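Long-range contacts in DspB (Aggregatibacter actinomycetemcomitans, PDB 1YHT), which hydrolyses N-acetylhexosaminide bonds as a family 20 glycoside hydrolase that releases biofilms, probably by cleaving their N-acetylglucosamine polymer: residues G108-P113 / T174-H179; Y198-S203 / E226-N231; G210-M215 / N231-Y236. One frame throughout, in Å; residues are numbered along the deposited sequence.

Interaction 1 of 3, residues G108-P113 / T174-H179; sequences GIELIP and TSQHFH
Glu110 and His177 meet with their side chains crossed at about a right angle, the carboxylate turned 52° from the imidazole plane. OE2 of Glu110 presents its syn lone pair to ND1 of His177 at 2.6 Å, in the plane of the ring and almost straight, which helps to set the rotation of the imidazole. The same OE2 accepts the backbone N of Gln176 at 2.9 Å from its anti side. Glu110 reaches both donors because CG stands anti to its backbone N (chi1 -172°) and the chain runs on extended. On the opposite side of the strand Leu111 lies obliquely against Thr174, CD1 3.7 Å from OG1, whose hydrogen-bonding partner is the carbonyl of Phe171. Pro113 crosses Phe178 at about a right angle, its CG 3.7 Å from CD1, above the ring plane and offset to that side, and helix 154-171 packs on both. Backbone bonds tie the two chains at either end: Leu111 N to Thr174 O at 3.0 Å, and His179 N to Pro113 O at 2.8 Å. Parallel neighbours 110-117 and 177-181, with helix 154-171 on the outer side, belong to the beta/alpha (TIM) barrel of family 20 glycoside hydrolases.

Interaction 2 of 3, residues Y198-S203 / E226-N231; sequences YANKLS and EQINPN
Ser203 OG is held from two sides: it accepts ND2 of Asn229 at 3.0 Å and donates to Asn200 O, one turn back in its own helix, at 2.8 Å. In this part of the beta/alpha barrel, helix 192-208 is thereby fastened to the loop that leads into strand 233-236. The hydroxyl sits between its own backbone N and carbonyl carbon (chi1 70°), and from there it relays a bond from the loop amide to the helix backbone.

Asn200 extends the polar seam. Its OD1 accepts the backbone N of Asn229 at 2.8 Å, while ND2 of the same amide donates to Gln227 O, also at 2.8 Å. A primary amide suits such a task: one end accepts a hydrogen bond and the other donates one, so a single side chain can bind loop backbone on both sides of Ile228. The two bonds also fix the amide's rotation. Gln227 O lies in the Asn200 amide plane, whereas the N of Asn229 approaches OD1 tilted 27° from it. Asn229 and Asn200 cross obliquely, their amide planes 64° apart, and CB of Asn229 rests 3.5 Å from Asn200 OD1.

Apolar contact is slight by comparison. Ile228 points CD1 at Ala199 CB, 4.3 Å away, and its side chain also touches Ile196 of the same helix and Phe267. The side chains of Ala199 and Ser203 also touch Met215 and Thr213 of strand 212-216, so the helix meets both the loop and the strand. The loop's own bend is held by Asn229, whose OD1 accepts the backbone N of Asn231 at 2.9 Å in an Asx turn, the donor lying above the carbonyl plane.

Interaction 3 of 3, residues G210-M215 / N231-Y236; sequences GLKTRM and NIEITY
Arg214 grips Glu233 side-on, NE and NH2 both donating to the single oxygen OE1 at 2.9 Å each. The pair lies across neighbouring parallel strands of the beta/alpha barrel, Arg214 being bridged with Glu233 and Met215 with Ile234. Arg214 bends at chi2 (-103°), which carries CD toward Glu233 CB and Thr235 CG2. The guanidinium and the carboxylate are nearly coplanar, 24° apart. NE comes to the anti lone pair of OE1, NH2 nearly along the C-O axis. The other oxygen, OE2, lies on the Lys212 side; a water joins it to Lys212 NZ, and the direct separation of OE2 and NZ is 4.5 Å. Two positive groups near this carboxylate would be expected to favour its ionised form. Thr235, whose methyl meets Arg214, turns OG1 to its principal partner, His179 NE2 of strand 177-181.

On the opposite face of the sheet the contact is apolar. Met215 CB packs 3.7 Å from Ile232 CG2, and a bend at chi3 brings CE to within 4.2 Å of Ile234 CD1. Thr213 crosses Ile232 obliquely, methyl against methyl, where both touch Ser203 of helix 192-208. Between the strands, Met215 O accepts the backbone N of Thr235 at 2.9 Å.

Interactions 1 and 3 lie in the barrel sheet, interaction 2 on the helix and loop outside it. Interaction 1 closes along the chain before the others open, whereas interactions 2 and 3 alternate their segments and share Asn231. Strand 177-181 of interaction 1 lies beside strand 212-216 of interaction 3 in the parallel sheet; their centres are 11 Å apart, and Phe178 N probably bonds Lys212 O. The centre of interaction 2 is 9 Å from that of interaction 3, where Asn200 OD1 packs near Ile232 CD1, and 19 Å from that of interaction 1. Strand 177-181, helix 192-208 and strand 212-216 follow one another as a beta-alpha-beta unit of the catalytic fold.

Interaction 1 of 3, residues G108-P113 / T174-H179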
loop_
_atom_site.group_PDB
_atom_site.type_symbol
_atom_site.label_atom_id
_atom_site.label_comp_id
_atom_site.label_asym_id
_atom_site.label_seq_id
_atom_site.Cartn_x
_atom_site.Cartn_y
_atom_site.Cartn_z
ATOM N N GLY A 108 -15.011 10.217 -8.948
ATOM C CA GLY A 108 -15.419 9.864 -7.611
ATOM C C GLY A 108 -14.492 8.843 -6.969
ATOM O O GLY A 108 -14.911 8.119 -6.069
ATOM N N ILE A 109 -13.261 8.758 -7.464
ATOM C CA ILE A 109 -12.259 7.832 -6.931
ATOM C C ILE A 109 -11.261 8.569 -6.033
ATOM O O ILE A 109 -10.494 9.428 -6.486
ATOM C CB ILE A 109 -11.517 7.043 -8.072
ATOM C CG1 ILE A 109 -12.549 6.376 -9.021
ATOM C CG2 ILE A 109 -10.566 6.021 -7.479
ATOM C CD1 ILE A 109 -13.568 5.551 -8.317
ATOM N N GLU A 110 -11.326 8.237 -4.762
ATOM C CA GLU A 110 -10.367 8.657 -3.764
ATOM C C GLU A 110 -8.973 8.089 -4.034
ATOM O O GLU A 110 -8.816 6.921 -4.383
ATOM C CB GLU A 110 -10.803 8.168 -2.379
ATOM C CG GLU A 110 -9.948 8.748 -1.258
ATOM C CD GLU A 110 -10.156 8.121 0.096
ATOM O OE1 GLU A 110 -10.912 7.151 0.251
ATOM O OE2 GLU A 110 -9.529 8.643 1.022
ATOM N N LEU A 111 -7.966 8.935 -3.902
ATOM C CA LEU A 111 -6.551 8.522 -3.991
ATOM C C LEU A 111 -6.018 8.375 -2.569
ATOM O O LEU A 111 -6.100 9.307 -1.775
ATOM C CB LEU A 111 -5.765 9.566 -4.743
ATOM C CG LEU A 111 -6.256 9.832 -6.195
ATOM C CD1 LEU A 111 -5.355 10.851 -6.955
ATOM C CD2 LEU A 111 -6.294 8.535 -6.974
ATOM N N ILE A 112 -5.490 7.205 -2.242
ATOM C CA ILE A 112 -4.923 6.979 -0.944
ATOM C C ILE A 112 -3.414 6.773 -1.138
ATOM O O ILE A 112 -2.979 5.699 -1.537
ATOM C CB ILE A 112 -5.576 5.799 -0.205
ATOM C CG1 ILE A 112 -7.098 5.989 -0.164
ATOM C CG2 ILE A 112 -4.906 5.569 1.175
ATOM C CD1 ILE A 112 -7.924 4.817 0.410
ATOM N N PRO A 113 -2.611 7.800 -0.824
ATOM C CA PRO A 113 -1.157 7.568 -0.910
ATOM C C PRO A 113 -0.675 6.655 0.209
ATOM O O PRO A 113 -1.208 6.730 1.314
ATOM C CB PRO A 113 -0.557 8.982 -0.792
ATOM C CG PRO A 113 -1.517 9.700 0.189
ATOM C CD PRO A 113 -2.918 9.177 -0.357
ATOM N N THR A 174 -8.017 15.162 -3.013
ATOM C CA THR A 174 -8.376 13.873 -3.626
ATOM C C THR A 174 -8.304 12.738 -2.616
ATOM O O THR A 174 -8.736 11.622 -2.915
ATOM C CB THR A 174 -7.459 13.522 -4.804
ATOM O OG1 THR A 174 -6.108 13.295 -4.336
ATOM C CG2 THR A 174 -7.494 14.642 -5.854
ATOM N N SER A 175 -7.776 13.029 -1.416
ATOM C CA SER A 175 -7.409 12.015 -0.443
ATOM C C SER A 175 -8.055 12.333 0.889
ATOM O O SER A 175 -7.914 13.447 1.390
ATOM C CB SER A 175 -5.869 11.959 -0.307
ATOM O OG SER A 175 -5.511 11.059 0.736
ATOM N N GLN A 176 -8.794 11.373 1.442
ATOM C CA GLN A 176 -9.288 11.460 2.825
ATOM C C GLN A 176 -8.622 10.502 3.810
ATOM O O GLN A 176 -8.869 10.580 5.044
ATOM C CB GLN A 176 -10.808 11.268 2.830
ATOM C CG GLN A 176 -11.513 12.455 2.163
ATOM C CD GLN A 176 -11.506 12.377 0.661
ATOM O OE1 GLN A 176 -11.895 11.365 0.084
ATOM N NE2 GLN A 176 -11.044 13.423 0.017
ATOM N N HIS A 177 -7.736 9.647 3.262
ATOM C CA HIS A 177 -7.020 8.671 4.048
ATOM C C HIS A 177 -5.584 8.677 3.579
ATOM O O HIS A 177 -5.337 8.790 2.369
ATOM C CB HIS A 177 -7.570 7.260 3.818
ATOM C CG HIS A 177 -9.019 7.109 4.167
ATOM N ND1 HIS A 177 -10.027 7.528 3.326
ATOM C CD2 HIS A 177 -9.625 6.596 5.258
ATOM C CE1 HIS A 177 -11.199 7.284 3.892
ATOM N NE2 HIS A 177 -10.986 6.727 5.076
ATOM N N PHE A 178 -4.670 8.428 4.500
ATOM C CA PHE A 178 -3.246 8.299 4.172
ATOM C C PHE A 178 -2.782 6.985 4.765
ATOM O O PHE A 178 -3.011 6.717 5.943
ATOM C CB PHE A 178 -2.514 9.513 4.780
ATOM C CG PHE A 178 -1.061 9.625 4.436
ATOM C CD1 PHE A 178 -0.595 10.696 3.668
ATOM C CD2 PHE A 178 -0.163 8.752 4.941
ATOM C CE1 PHE A 178 0.762 10.852 3.383
ATOM C CE2 PHE A 178 1.220 8.887 4.669
ATOM C CZ PHE A 178 1.671 9.945 3.868
ATOM N N HIS A 179 -2.089 6.181 3.944
ATOM C CA HIS A 179 -1.669 4.866 4.359
ATOM C C HIS A 179 -0.220 4.953 4.846
ATOM O O HIS A 179 0.677 5.326 4.086
ATOM C CB HIS A 179 -1.876 3.875 3.221
ATOM C CG HIS A 179 -1.910 2.435 3.648
ATOM N ND1 HIS A 179 -0.849 1.825 4.298
ATOM C CD2 HIS A 179 -2.872 1.493 3.530
ATOM C CE1 HIS A 179 -1.160 0.563 4.537
ATOM N NE2 HIS A 179 -2.363 0.322 4.046
HETATM O O HOH W 1 -10.508 11.826 -5.382
#

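Interaction 2 of 3, residues Y198-S203 / E226-N231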
loop_
_atom_site.group_PDB
_atom_site.type_symbol
_atom_site.label_atom_id
_atom_site.label_comp_id
_atom_site.label_asym_id
_atom_site.label_seq_id
_atom_site.Cartn_x
_atom_site.Cartn_y
_atom_site.Cartn_z
ATOM N N TYR A 198 4.960 4.844 17.644
ATOM C CA TYR A 198 5.294 5.440 16.350
ATOM C C TYR A 198 4.009 5.576 15.505
ATOM O O TYR A 198 3.708 6.627 14.988
ATOM C CB TYR A 198 6.328 4.527 15.658
ATOM C CG TYR A 198 6.736 4.912 14.237
ATOM C CD1 TYR A 198 7.570 6.014 14.000
ATOM C CD2 TYR A 198 6.296 4.166 13.134
ATOM C CE1 TYR A 198 7.940 6.379 12.698
ATOM C CE2 TYR A 198 6.652 4.538 11.820
ATOM C CZ TYR A 198 7.483 5.641 11.609
ATOM O OH TYR A 198 7.865 6.013 10.324
ATOM N N ALA A 199 3.264 4.494 15.382
ATOM C CA ALA A 199 2.063 4.497 14.538
ATOM C C ALA A 199 1.023 5.462 15.127
ATOM O O ALA A 199 0.375 6.199 14.390
ATOM C CB ALA A 199 1.494 3.096 14.398
ATOM N N ASN A 200 0.893 5.487 16.448
ATOM C CA ASN A 200 -0.025 6.424 17.072
ATOM C C ASN A 200 0.387 7.858 16.750
ATOM O O ASN A 200 -0.463 8.669 16.399
ATOM C CB ASN A 200 -0.146 6.181 18.589
ATOM C CG ASN A 200 -1.088 5.053 18.937
ATOM O OD1 ASN A 200 -1.861 4.602 18.096
ATOM N ND2 ASN A 200 -1.050 4.596 20.202
ATOM N N LYS A 201 1.678 8.158 16.816
ATOM C CA LYS A 201 2.146 9.540 16.570
ATOM C C LYS A 201 1.823 10.004 15.151
ATOM O O LYS A 201 1.396 11.156 14.906
ATOM C CB LYS A 201 3.634 9.703 16.873
ATOM C CG LYS A 201 3.916 9.921 18.352
ATOM C CD LYS A 201 5.394 9.892 18.651
ATOM C CE LYS A 201 5.684 10.290 20.102
ATOM N NZ LYS A 201 7.152 10.445 20.322
ATOM N N LEU A 202 1.988 9.058 14.234
ATOM C CA LEU A 202 1.681 9.273 12.813
ATOM C C LEU A 202 0.171 9.508 12.615
ATOM O O LEU A 202 -0.233 10.458 11.928
ATOM C CB LEU A 202 2.246 8.099 12.001
ATOM C CG LEU A 202 3.643 8.223 11.377
ATOM C CD1 LEU A 202 4.751 8.983 12.140
ATOM C CD2 LEU A 202 4.122 6.973 10.716
ATOM N N SER A 203 -0.665 8.701 13.274
ATOM C CA SER A 203 -2.110 8.823 13.139
ATOM C C SER A 203 -2.644 10.159 13.659
ATOM O O SER A 203 -3.539 10.747 13.020
ATOM C CB SER A 203 -2.848 7.673 13.828
ATOM O OG SER A 203 -2.775 7.718 15.247
ATOM N N GLU A 226 -4.548 -3.083 21.807
ATOM C CA GLU A 226 -5.501 -2.251 22.470
ATOM C C GLU A 226 -4.931 -0.872 22.789
ATOM O O GLU A 226 -5.701 -0.005 23.138
ATOM C CB GLU A 226 -6.018 -2.935 23.737
ATOM C CG GLU A 226 -6.634 -4.315 23.475
ATOM C CD GLU A 226 -6.915 -5.113 24.734
ATOM O OE1 GLU A 226 -5.969 -5.664 25.361
ATOM O OE2 GLU A 226 -8.098 -5.152 25.102
ATOM N N GLN A 227 -3.615 -0.658 22.617
ATOM C CA GLN A 227 -2.981 0.673 22.780
ATOM C C GLN A 227 -3.019 1.535 21.499
ATOM O O GLN A 227 -2.703 2.702 21.510
ATOM C CB GLN A 227 -1.506 0.493 23.174
ATOM C CG GLN A 227 -1.293 -0.239 24.498
ATOM C CD GLN A 227 0.124 -0.754 24.680
ATOM O OE1 GLN A 227 1.076 -0.045 24.418
ATOM N NE2 GLN A 227 0.261 -2.010 25.101
ATOM N N ILE A 228 -3.416 0.930 20.393
ATOM C CA ILE A 228 -3.450 1.590 19.078
ATOM C C ILE A 228 -4.654 2.489 19.033
ATOM O O ILE A 228 -5.701 2.127 19.563
ATOM C CB ILE A 228 -3.538 0.472 17.940
ATOM C CG1 ILE A 228 -2.151 -0.037 17.639
ATOM C CG2 ILE A 228 -4.194 0.962 16.675
ATOM C CD1 ILE A 228 -1.350 0.894 16.699
ATOM N N ASN A 229 -4.482 3.663 18.436
ATOM C CA ASN A 229 -5.571 4.587 18.125
ATOM C C ASN A 229 -6.691 3.796 17.479
ATOM O O ASN A 229 -6.499 3.239 16.412
ATOM C CB ASN A 229 -5.060 5.678 17.131
ATOM C CG ASN A 229 -6.120 6.738 16.748
ATOM O OD1 ASN A 229 -7.287 6.586 17.030
ATOM N ND2 ASN A 229 -5.678 7.820 16.081
ATOM N N PRO A 230 -7.863 3.746 18.118
ATOM C CA PRO A 230 -8.877 2.888 17.528
ATOM C C PRO A 230 -9.468 3.428 16.252
ATOM O O PRO A 230 -10.255 2.733 15.652
ATOM C CB PRO A 230 -9.949 2.796 18.608
ATOM C CG PRO A 230 -9.818 4.074 19.422
ATOM C CD PRO A 230 -8.342 4.448 19.324
ATOM N N ASN A 231 -9.134 4.670 15.874
ATOM C CA ASN A 231 -9.572 5.209 14.596
ATOM C C ASN A 231 -8.685 4.788 13.396
ATOM O O ASN A 231 -9.042 5.038 12.228
ATOM C CB ASN A 231 -9.655 6.741 14.635
ATOM C CG ASN A 231 -10.812 7.257 15.503
ATOM O OD1 ASN A 231 -10.717 8.357 16.084
ATOM N ND2 ASN A 231 -11.891 6.498 15.588
#

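Interaction 3 of 3, residues G210-M215 / N231-Y236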
loop_
_atom_site.group_PDB
_atom_site.type_symbol
_atom_site.label_atom_id
_atom_site.label_comp_id
_atom_site.label_asym_id
_atom_site.label_seq_id
_atom_site.Cartn_x
_atom_site.Cartn_y
_atom_site.Cartn_z
ATOM N N GLY A 210 -6.510 16.588 9.033
ATOM C CA GLY A 210 -7.834 16.299 8.511
ATOM C C GLY A 210 -7.864 14.988 7.730
ATOM O O GLY A 210 -8.740 14.793 6.904
ATOM N N LEU A 211 -6.896 14.107 7.987
ATOM C CA LEU A 211 -6.826 12.815 7.343
ATOM C C LEU A 211 -6.950 11.629 8.323
ATOM O O LEU A 211 -6.353 11.616 9.397
ATOM C CB LEU A 211 -5.524 12.669 6.546
ATOM C CG LEU A 211 -5.365 13.637 5.383
ATOM C CD1 LEU A 211 -3.937 13.719 4.929
ATOM C CD2 LEU A 211 -6.281 13.207 4.222
ATOM N N LYS A 212 -7.675 10.617 7.876
ATOM C CA LYS A 212 -7.699 9.316 8.506
ATOM C C LYS A 212 -6.491 8.492 8.084
ATOM O O LYS A 212 -5.864 8.744 7.053
ATOM C CB LYS A 212 -8.988 8.587 8.163
ATOM C CG LYS A 212 -10.201 9.262 8.746
ATOM C CD LYS A 212 -11.402 8.808 7.951
ATOM C CE LYS A 212 -12.674 9.292 8.480
ATOM N NZ LYS A 212 -13.762 8.930 7.528
ATOM N N THR A 213 -6.156 7.528 8.925
ATOM C CA THR A 213 -4.993 6.673 8.760
ATOM C C THR A 213 -5.414 5.264 8.320
ATOM O O THR A 213 -6.345 4.666 8.868
ATOM C CB THR A 213 -4.222 6.592 10.137
ATOM O OG1 THR A 213 -3.913 7.911 10.608
ATOM C CG2 THR A 213 -2.975 5.741 10.049
ATOM N N ARG A 214 -4.715 4.757 7.319
ATOM C CA ARG A 214 -4.753 3.353 6.948
ATOM C C ARG A 214 -3.397 2.718 7.277
ATOM O O ARG A 214 -2.327 3.359 7.219
ATOM C CB ARG A 214 -5.146 3.170 5.470
ATOM C CG ARG A 214 -6.579 3.544 5.187
ATOM C CD ARG A 214 -7.529 2.335 5.035
ATOM N NE ARG A 214 -8.924 2.776 5.026
ATOM C CZ ARG A 214 -9.664 3.047 3.946
ATOM N NH1 ARG A 214 -9.198 2.841 2.713
ATOM N NH2 ARG A 214 -10.902 3.534 4.102
ATOM N N MET A 215 -3.456 1.443 7.651
ATOM C CA MET A 215 -2.275 0.703 8.055
ATOM C C MET A 215 -2.399 -0.798 7.826
ATOM O O MET A 215 -3.460 -1.350 8.039
ATOM C CB MET A 215 -2.040 0.969 9.555
ATOM C CG MET A 215 -0.723 0.529 10.003
ATOM S SD MET A 215 -0.503 0.908 11.788
ATOM C CE MET A 215 -1.469 -0.409 12.444
ATOM N N ASN A 231 -9.134 4.670 15.874
ATOM C CA ASN A 231 -9.572 5.209 14.596
ATOM C C ASN A 231 -8.685 4.788 13.396
ATOM O O ASN A 231 -9.042 5.038 12.228
ATOM C CB ASN A 231 -9.655 6.741 14.635
ATOM C CG ASN A 231 -10.812 7.257 15.503
ATOM O OD1 ASN A 231 -10.717 8.357 16.084
ATOM N ND2 ASN A 231 -11.891 6.498 15.588
ATOM N N ILE A 232 -7.545 4.173 13.668
ATOM C CA ILE A 232 -6.676 3.769 12.553
ATOM C C ILE A 232 -7.416 2.651 11.845
ATOM O O ILE A 232 -8.037 1.769 12.503
ATOM C CB ILE A 232 -5.308 3.277 13.005
ATOM C CG1 ILE A 232 -4.494 4.438 13.581
ATOM C CG2 ILE A 232 -4.544 2.614 11.782
ATOM C CD1 ILE A 232 -3.186 3.968 14.340
ATOM N N GLU A 233 -7.420 2.722 10.515
ATOM C CA GLU A 233 -8.175 1.774 9.701
ATOM C C GLU A 233 -7.233 0.735 9.125
ATOM O O GLU A 233 -6.165 1.080 8.633
ATOM C CB GLU A 233 -8.983 2.500 8.614
ATOM C CG GLU A 233 -9.916 3.589 9.180
ATOM C CD GLU A 233 -10.760 4.327 8.160
ATOM O OE1 GLU A 233 -10.621 4.080 6.942
ATOM O OE2 GLU A 233 -11.574 5.195 8.576
ATOM N N ILE A 234 -7.605 -0.541 9.247
ATOM C CA ILE A 234 -6.693 -1.625 8.951
ATOM C C ILE A 234 -6.927 -2.250 7.567
ATOM O O ILE A 234 -8.079 -2.616 7.220
ATOM C CB ILE A 234 -6.769 -2.720 10.009
ATOM C CG1 ILE A 234 -6.609 -2.136 11.459
ATOM C CG2 ILE A 234 -5.765 -3.822 9.686
ATOM C CD1 ILE A 234 -5.558 -1.092 11.592
ATOM N N THR A 235 -5.841 -2.357 6.797
ATOM C CA THR A 235 -5.810 -3.143 5.554
ATOM C C THR A 235 -5.200 -4.516 5.841
ATOM O O THR A 235 -3.978 -4.665 5.953
ATOM C CB THR A 235 -5.072 -2.353 4.377
ATOM O OG1 THR A 235 -3.725 -1.998 4.729
ATOM C CG2 THR A 235 -5.807 -1.114 4.099
ATOM N N TYR A 236 -6.081 -5.510 6.021
ATOM C CA TYR A 236 -5.748 -6.833 6.576
ATOM C C TYR A 236 -5.458 -7.834 5.480
ATOM O O TYR A 236 -6.395 -8.327 4.804
ATOM C CB TYR A 236 -6.903 -7.382 7.469
ATOM C CG TYR A 236 -6.426 -8.432 8.456
ATOM C CD1 TYR A 236 -6.294 -8.136 9.822
ATOM C CD2 TYR A 236 -6.014 -9.691 8.031
ATOM C CE1 TYR A 236 -5.783 -9.086 10.747
ATOM C CE2 TYR A 236 -5.532 -10.634 8.925
ATOM C CZ TYR A 236 -5.447 -10.347 10.305
ATOM O OH TYR A 236 -4.936 -11.302 11.215
HETATM O O HOH W 2 -13.049 6.137 6.812
HETATM O O HOH W 3 -7.676 7.237 11.300
#